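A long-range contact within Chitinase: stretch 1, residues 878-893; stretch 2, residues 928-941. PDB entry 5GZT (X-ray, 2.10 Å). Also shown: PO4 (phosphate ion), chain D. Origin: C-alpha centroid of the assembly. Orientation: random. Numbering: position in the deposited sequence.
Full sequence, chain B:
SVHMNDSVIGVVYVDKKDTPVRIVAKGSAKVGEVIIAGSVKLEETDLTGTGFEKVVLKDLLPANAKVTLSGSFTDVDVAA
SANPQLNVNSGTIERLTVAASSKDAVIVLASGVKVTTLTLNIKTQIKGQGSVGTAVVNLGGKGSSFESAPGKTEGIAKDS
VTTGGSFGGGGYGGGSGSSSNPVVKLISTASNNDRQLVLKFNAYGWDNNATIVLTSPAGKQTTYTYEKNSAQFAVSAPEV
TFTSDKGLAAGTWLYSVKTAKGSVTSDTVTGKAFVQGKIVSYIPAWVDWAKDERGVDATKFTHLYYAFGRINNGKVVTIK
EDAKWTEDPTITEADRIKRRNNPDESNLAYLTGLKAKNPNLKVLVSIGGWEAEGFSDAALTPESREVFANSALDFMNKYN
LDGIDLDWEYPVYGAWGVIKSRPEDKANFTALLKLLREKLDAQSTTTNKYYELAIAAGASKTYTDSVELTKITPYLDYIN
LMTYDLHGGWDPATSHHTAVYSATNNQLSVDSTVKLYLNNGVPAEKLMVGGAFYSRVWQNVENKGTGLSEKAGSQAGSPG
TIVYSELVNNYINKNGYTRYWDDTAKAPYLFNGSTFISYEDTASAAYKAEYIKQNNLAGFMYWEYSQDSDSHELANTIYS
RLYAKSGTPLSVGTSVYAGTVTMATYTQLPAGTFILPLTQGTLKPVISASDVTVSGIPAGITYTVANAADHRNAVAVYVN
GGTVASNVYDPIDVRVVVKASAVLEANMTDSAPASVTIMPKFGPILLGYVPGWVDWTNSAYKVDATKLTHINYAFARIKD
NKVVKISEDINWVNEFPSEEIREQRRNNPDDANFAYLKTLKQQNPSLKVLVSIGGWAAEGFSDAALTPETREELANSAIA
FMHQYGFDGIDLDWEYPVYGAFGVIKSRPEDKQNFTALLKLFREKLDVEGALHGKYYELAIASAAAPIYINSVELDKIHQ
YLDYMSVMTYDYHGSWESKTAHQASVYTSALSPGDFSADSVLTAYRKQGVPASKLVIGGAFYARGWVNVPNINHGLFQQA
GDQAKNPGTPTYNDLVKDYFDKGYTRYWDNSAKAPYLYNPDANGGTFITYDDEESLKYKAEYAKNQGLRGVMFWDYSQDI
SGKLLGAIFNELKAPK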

# COMPACT_ATOMS: atom_id res chain seq x y z
N ALA B 878 33.54 -47.87 -8.99
CA ALA B 878 34.10 -46.55 -8.65
C ALA B 878 35.23 -46.68 -7.65
O ALA B 878 36.27 -46.08 -7.76
N ILE B 879 35.05 -47.60 -6.71
CA ILE B 879 36.09 -47.85 -5.72
C ILE B 879 37.31 -48.50 -6.33
O ILE B 879 38.46 -48.19 -5.95
N ALA B 880 37.11 -49.43 -7.25
CA ALA B 880 38.29 -50.05 -7.89
C ALA B 880 39.08 -48.97 -8.66
O ALA B 880 40.33 -48.93 -8.62
N PHE B 881 38.36 -48.06 -9.32
CA PHE B 881 39.01 -47.00 -10.08
C PHE B 881 39.82 -46.07 -9.10
O PHE B 881 40.93 -45.68 -9.36
N MET B 882 39.20 -45.76 -7.98
CA MET B 882 39.78 -44.93 -6.95
C MET B 882 41.14 -45.48 -6.50
O MET B 882 42.17 -44.78 -6.55
N HIS B 883 41.14 -46.71 -6.09
CA HIS B 883 42.38 -47.36 -5.68
C HIS B 883 43.40 -47.53 -6.81
O HIS B 883 44.58 -47.33 -6.61
N GLN B 884 42.93 -47.96 -7.97
CA GLN B 884 43.84 -48.22 -9.05
C GLN B 884 44.68 -46.96 -9.41
O GLN B 884 45.88 -47.05 -9.54
N TYR B 885 44.04 -45.79 -9.44
CA TYR B 885 44.74 -44.55 -9.80
C TYR B 885 45.15 -43.65 -8.65
O TYR B 885 45.57 -42.50 -8.85
N GLY B 886 45.10 -44.16 -7.43
CA GLY B 886 45.70 -43.43 -6.33
C GLY B 886 44.85 -42.24 -5.79
O GLY B 886 45.38 -41.33 -5.23
N PHE B 887 43.55 -42.28 -5.94
CA PHE B 887 42.63 -41.22 -5.40
C PHE B 887 42.36 -41.34 -3.92
O PHE B 887 42.42 -42.45 -3.32
N ASP B 888 42.00 -40.21 -3.30
CA ASP B 888 41.73 -40.09 -1.85
C ASP B 888 40.22 -39.95 -1.55
O ASP B 888 39.81 -39.80 -0.37
N GLY B 889 39.41 -40.08 -2.59
CA GLY B 889 37.98 -40.03 -2.45
C GLY B 889 37.28 -39.95 -3.77
O GLY B 889 37.94 -40.09 -4.83
N ILE B 890 35.97 -39.92 -3.72
CA ILE B 890 35.12 -39.88 -4.89
C ILE B 890 34.15 -38.66 -4.80
O ILE B 890 33.48 -38.41 -3.79
N ASP B 891 34.08 -37.91 -5.88
CA ASP B 891 33.07 -36.90 -6.07
C ASP B 891 32.14 -37.30 -7.19
O ASP B 891 32.63 -37.80 -8.22
N LEU B 892 30.84 -37.21 -6.99
CA LEU B 892 29.86 -37.53 -8.05
C LEU B 892 29.19 -36.27 -8.56
O LEU B 892 28.62 -35.52 -7.77
N ASP B 893 29.20 -36.08 -9.86
CA ASP B 893 28.71 -34.89 -10.53
C ASP B 893 27.66 -35.34 -11.52
O ASP B 893 27.96 -35.50 -12.68
N VAL B 928 33.90 -49.01 4.53
CA VAL B 928 34.55 -50.35 4.44
C VAL B 928 35.97 -50.19 3.94
O VAL B 928 36.95 -50.58 4.61
N GLU B 929 36.11 -49.44 2.85
CA GLU B 929 37.43 -49.24 2.25
C GLU B 929 38.37 -48.59 3.27
O GLU B 929 39.56 -48.99 3.36
N GLY B 930 37.89 -47.60 4.02
CA GLY B 930 38.72 -46.96 4.93
C GLY B 930 39.18 -47.84 6.05
O GLY B 930 40.30 -47.64 6.56
N ALA B 931 38.27 -48.68 6.53
CA ALA B 931 38.56 -49.54 7.63
C ALA B 931 39.50 -50.71 7.20
O ALA B 931 40.14 -51.33 8.07
N LEU B 932 39.59 -50.95 5.89
CA LEU B 932 40.56 -51.92 5.30
C LEU B 932 41.90 -51.35 5.01
O LEU B 932 42.90 -52.05 5.11
N HIS B 933 41.95 -50.08 4.61
CA HIS B 933 43.17 -49.44 4.12
C HIS B 933 43.86 -48.58 5.11
O HIS B 933 44.91 -48.01 4.86
N GLY B 934 43.35 -48.55 6.30
CA GLY B 934 44.01 -47.66 7.29
C GLY B 934 43.91 -46.18 6.97
O GLY B 934 44.87 -45.44 7.20
N LYS B 935 42.78 -45.72 6.41
CA LYS B 935 42.68 -44.30 6.05
C LYS B 935 41.23 -43.88 5.81
O LYS B 935 40.35 -44.69 5.88
N TYR B 936 41.02 -42.61 5.54
CA TYR B 936 39.67 -42.08 5.40
C TYR B 936 39.54 -41.70 3.94
O TYR B 936 40.44 -40.97 3.40
N TYR B 937 38.42 -42.11 3.32
CA TYR B 937 38.10 -41.66 1.98
C TYR B 937 36.88 -40.72 1.98
O TYR B 937 35.88 -41.01 2.61
N GLU B 938 37.00 -39.60 1.25
CA GLU B 938 35.92 -38.62 1.15
C GLU B 938 34.93 -39.05 0.12
O GLU B 938 35.29 -39.73 -0.87
N LEU B 939 33.72 -38.61 0.31
CA LEU B 939 32.65 -38.65 -0.69
C LEU B 939 32.02 -37.25 -0.79
O LEU B 939 31.61 -36.71 0.25
N ALA B 940 31.94 -36.67 -1.99
CA ALA B 940 31.34 -35.37 -2.14
C ALA B 940 30.50 -35.41 -3.41
O ALA B 940 30.55 -36.39 -4.13
N ILE B 941 29.71 -34.38 -3.63
CA ILE B 941 29.08 -34.15 -4.91
C ILE B 941 29.29 -32.74 -5.33
O ILE B 941 29.70 -31.88 -4.50

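Each stretch runs from helix to loop to strand, and the strands pair in parallel while the helix axes, 12.6 Å apart at closest approach, are bridged by side chains. Ile879 (m, t) points toward stretch 2 and lays CG2 3.6 Å from Glu929 CD, over the carbon part of a carboxylate that is engaged by the next helical turn. Met882 (t, t, p) reaches across with CE over one face of the Tyr937 ring, 3.6 Å from its centroid, a CH-pi contact. His883 (m) is the polar hub: NE2 donates to Glu929 OE1 at 2.7 Å, ND1 donates to phosphate O2 at 2.6 Å, and its ring makes an offset stack with His933, centroids 4.1 Å apart. Both ring nitrogens are thus spent in the ring plane, leaving a face free for stacking.

The phosphate, probably from the crystallisation liquor, also accepts hydrogen bonds at O4 from Tyr937 OH (2.5 Å, very short) and Lys935 NZ (2.8 Å), linking His883 on the helix to Lys935 and Tyr937 of the other stretch. Asp888 (m) adds a salt bridge, OD1 to Lys935 NZ at 2.9 Å, so one ammonium serves both anions. Asp888 O accepts a hydrogen bond from Glu938 N at 3.2 Å and another from a water that also donates to Tyr936 O.

At Gly889 an ideal CB would lie 2.6 Å from Glu938 O, a clash at this backbone geometry; the CA atoms of Gly889 and Glu938 are 4.4 Å apart. Beyond it the sides alternate. Ile890 (m, t) and Leu892 (m, t) share one face with Leu939 (t, p) and Ile941 (p, t), Ile890 CG2 lying 4.3 Å from Leu939 CD1. Asp891 (t) takes the other face with Ala940, its OD1 3.7 Å from Ala940 CB and 3.0 Å from Ile941 C; OD2 is hydrogen-bonded elsewhere in the structure.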

# COMPACT_ATOMS: atom_id res chain seq x y z
CB ALA B 878 32.98 -45.73 -8.04
CB ILE B 879 35.46 -48.65 -4.53
CG1 ILE B 879 34.79 -47.62 -3.63
CG2 ILE B 879 36.45 -49.57 -3.83
CD1 ILE B 879 33.78 -48.20 -2.76
CB ALA B 880 37.90 -51.25 -8.84
CB PHE B 881 37.93 -46.24 -10.85
CG PHE B 881 38.46 -45.25 -11.86
CD1 PHE B 881 38.89 -44.00 -11.47
CD2 PHE B 881 38.49 -45.58 -13.23
CE1 PHE B 881 39.37 -43.12 -12.36
CE2 PHE B 881 38.95 -44.67 -14.16
CZ PHE B 881 39.37 -43.42 -13.72
CB MET B 882 38.78 -44.73 -5.80
CG MET B 882 39.30 -43.81 -4.65
SD MET B 882 38.22 -43.97 -3.18
CE MET B 882 38.86 -45.47 -2.55
CB HIS B 883 42.11 -48.79 -5.12
CG HIS B 883 41.43 -48.78 -3.79
ND1 HIS B 883 41.99 -48.15 -2.71
CD2 HIS B 883 40.33 -49.45 -3.32
CE1 HIS B 883 41.23 -48.35 -1.65
NE2 HIS B 883 40.19 -49.08 -2.00
CB GLN B 884 43.04 -48.57 -10.31
CG GLN B 884 43.98 -48.79 -11.46
CD GLN B 884 43.36 -49.52 -12.67
OE1 GLN B 884 42.13 -49.65 -12.81
NE2 GLN B 884 44.25 -49.99 -13.56
CB TYR B 885 43.91 -43.83 -10.87
CG TYR B 885 43.72 -44.77 -12.07
CD1 TYR B 885 44.84 -45.23 -12.83
CD2 TYR B 885 42.48 -45.20 -12.44
CE1 TYR B 885 44.66 -46.07 -13.93
CE2 TYR B 885 42.28 -46.04 -13.50
CZ TYR B 885 43.37 -46.45 -14.27
OH TYR B 885 43.07 -47.28 -15.35
CB PHE B 887 41.34 -41.20 -6.25
CG PHE B 887 41.57 -40.65 -7.62
CD1 PHE B 887 41.81 -39.33 -7.82
CD2 PHE B 887 41.59 -41.52 -8.74
CE1 PHE B 887 41.94 -38.80 -9.08
CE2 PHE B 887 41.83 -41.03 -9.99
CZ PHE B 887 42.05 -39.66 -10.16
CB ASP B 888 42.45 -38.88 -1.30
CG ASP B 888 43.95 -38.92 -1.57
OD1 ASP B 888 44.50 -39.95 -1.39
OD2 ASP B 888 44.53 -37.92 -2.04
CB ILE B 890 34.30 -41.21 -5.01
CG1 ILE B 890 35.21 -42.36 -5.39
CG2 ILE B 890 33.22 -41.11 -6.08
CD1 ILE B 890 34.59 -43.73 -5.11
CB ASP B 891 33.77 -35.61 -6.45
CG ASP B 891 32.76 -34.49 -6.82
OD1 ASP B 891 31.99 -34.00 -5.96
OD2 ASP B 891 32.83 -34.09 -8.01
CB LEU B 892 28.78 -38.46 -7.51
CG LEU B 892 29.18 -39.81 -6.95
CD1 LEU B 892 27.96 -40.65 -6.59
CD2 LEU B 892 30.07 -40.55 -7.92
CB ASP B 893 29.82 -34.03 -11.29
CG ASP B 893 30.92 -33.47 -10.34
OD1 ASP B 893 30.74 -33.66 -9.13
OD2 ASP B 893 31.96 -32.81 -10.74
CB VAL B 928 33.71 -51.32 3.59
CG1 VAL B 928 34.44 -52.63 3.21
CG2 VAL B 928 32.46 -51.66 4.30
CB GLU B 929 37.43 -48.47 0.92
CG GLU B 929 36.71 -49.13 -0.25
CD GLU B 929 37.29 -50.54 -0.46
OE1 GLU B 929 38.52 -50.65 -0.66
OE2 GLU B 929 36.51 -51.51 -0.25
CB ALA B 931 37.24 -50.11 8.20
CB LEU B 932 39.98 -52.51 4.02
CG LEU B 932 38.72 -53.33 4.24
CD1 LEU B 932 38.04 -53.78 2.92
CD2 LEU B 932 38.99 -54.56 5.10
CB HIS B 933 42.89 -48.68 2.87
CG HIS B 933 42.75 -49.56 1.66
ND1 HIS B 933 41.63 -50.31 1.40
CD2 HIS B 933 43.63 -49.88 0.70
CE1 HIS B 933 41.81 -51.03 0.32
NE2 HIS B 933 43.02 -50.77 -0.12
CB LYS B 935 43.57 -43.93 4.85
CG LYS B 935 43.11 -44.21 3.44
CD LYS B 935 44.20 -43.86 2.37
CE LYS B 935 43.93 -42.55 1.56
NZ LYS B 935 44.34 -42.49 0.05
CB TYR B 936 39.49 -40.84 6.29
CG TYR B 936 38.08 -40.26 6.03
CD1 TYR B 936 36.94 -40.91 6.57
CD2 TYR B 936 37.92 -39.14 5.25
CE1 TYR B 936 35.65 -40.46 6.34
CE2 TYR B 936 36.62 -38.61 5.00
CZ TYR B 936 35.50 -39.30 5.52
OH TYR B 936 34.27 -38.83 5.27
CB TYR B 937 37.79 -42.86 1.06
CG TYR B 937 39.03 -43.77 0.92
CD1 TYR B 937 40.05 -43.45 0.01
CD2 TYR B 937 39.10 -44.98 1.56
CE1 TYR B 937 41.15 -44.26 -0.19
CE2 TYR B 937 40.27 -45.81 1.41
CZ TYR B 937 41.26 -45.45 0.50
OH TYR B 937 42.46 -46.23 0.31
CB GLU B 938 36.49 -37.22 0.71
CG GLU B 938 37.30 -36.50 1.77
CD GLU B 938 37.67 -35.08 1.36
OE1 GLU B 938 37.43 -34.69 0.22
OE2 GLU B 938 38.19 -34.32 2.26
CB LEU B 939 31.59 -39.66 -0.28
CG LEU B 939 30.37 -39.82 -1.20
CD1 LEU B 939 30.83 -40.40 -2.52
CD2 LEU B 939 29.34 -40.77 -0.61
CB ALA B 940 32.44 -34.33 -2.29
CB ILE B 941 27.56 -34.33 -4.87
CG1 ILE B 941 26.90 -33.30 -3.90
CG2 ILE B 941 27.26 -35.70 -4.34
CD1 ILE B 941 25.35 -33.46 -3.92
P PO4 D . 44.42 -45.46 -2.47
O1 PO4 D . 43.25 -45.03 -3.38
O2 PO4 D . 44.31 -46.93 -2.57
O3 PO4 D . 45.63 -44.88 -3.03
O4 PO4 D . 44.17 -45.04 -1.00
O HOH W 1 40.68 -38.85 1.89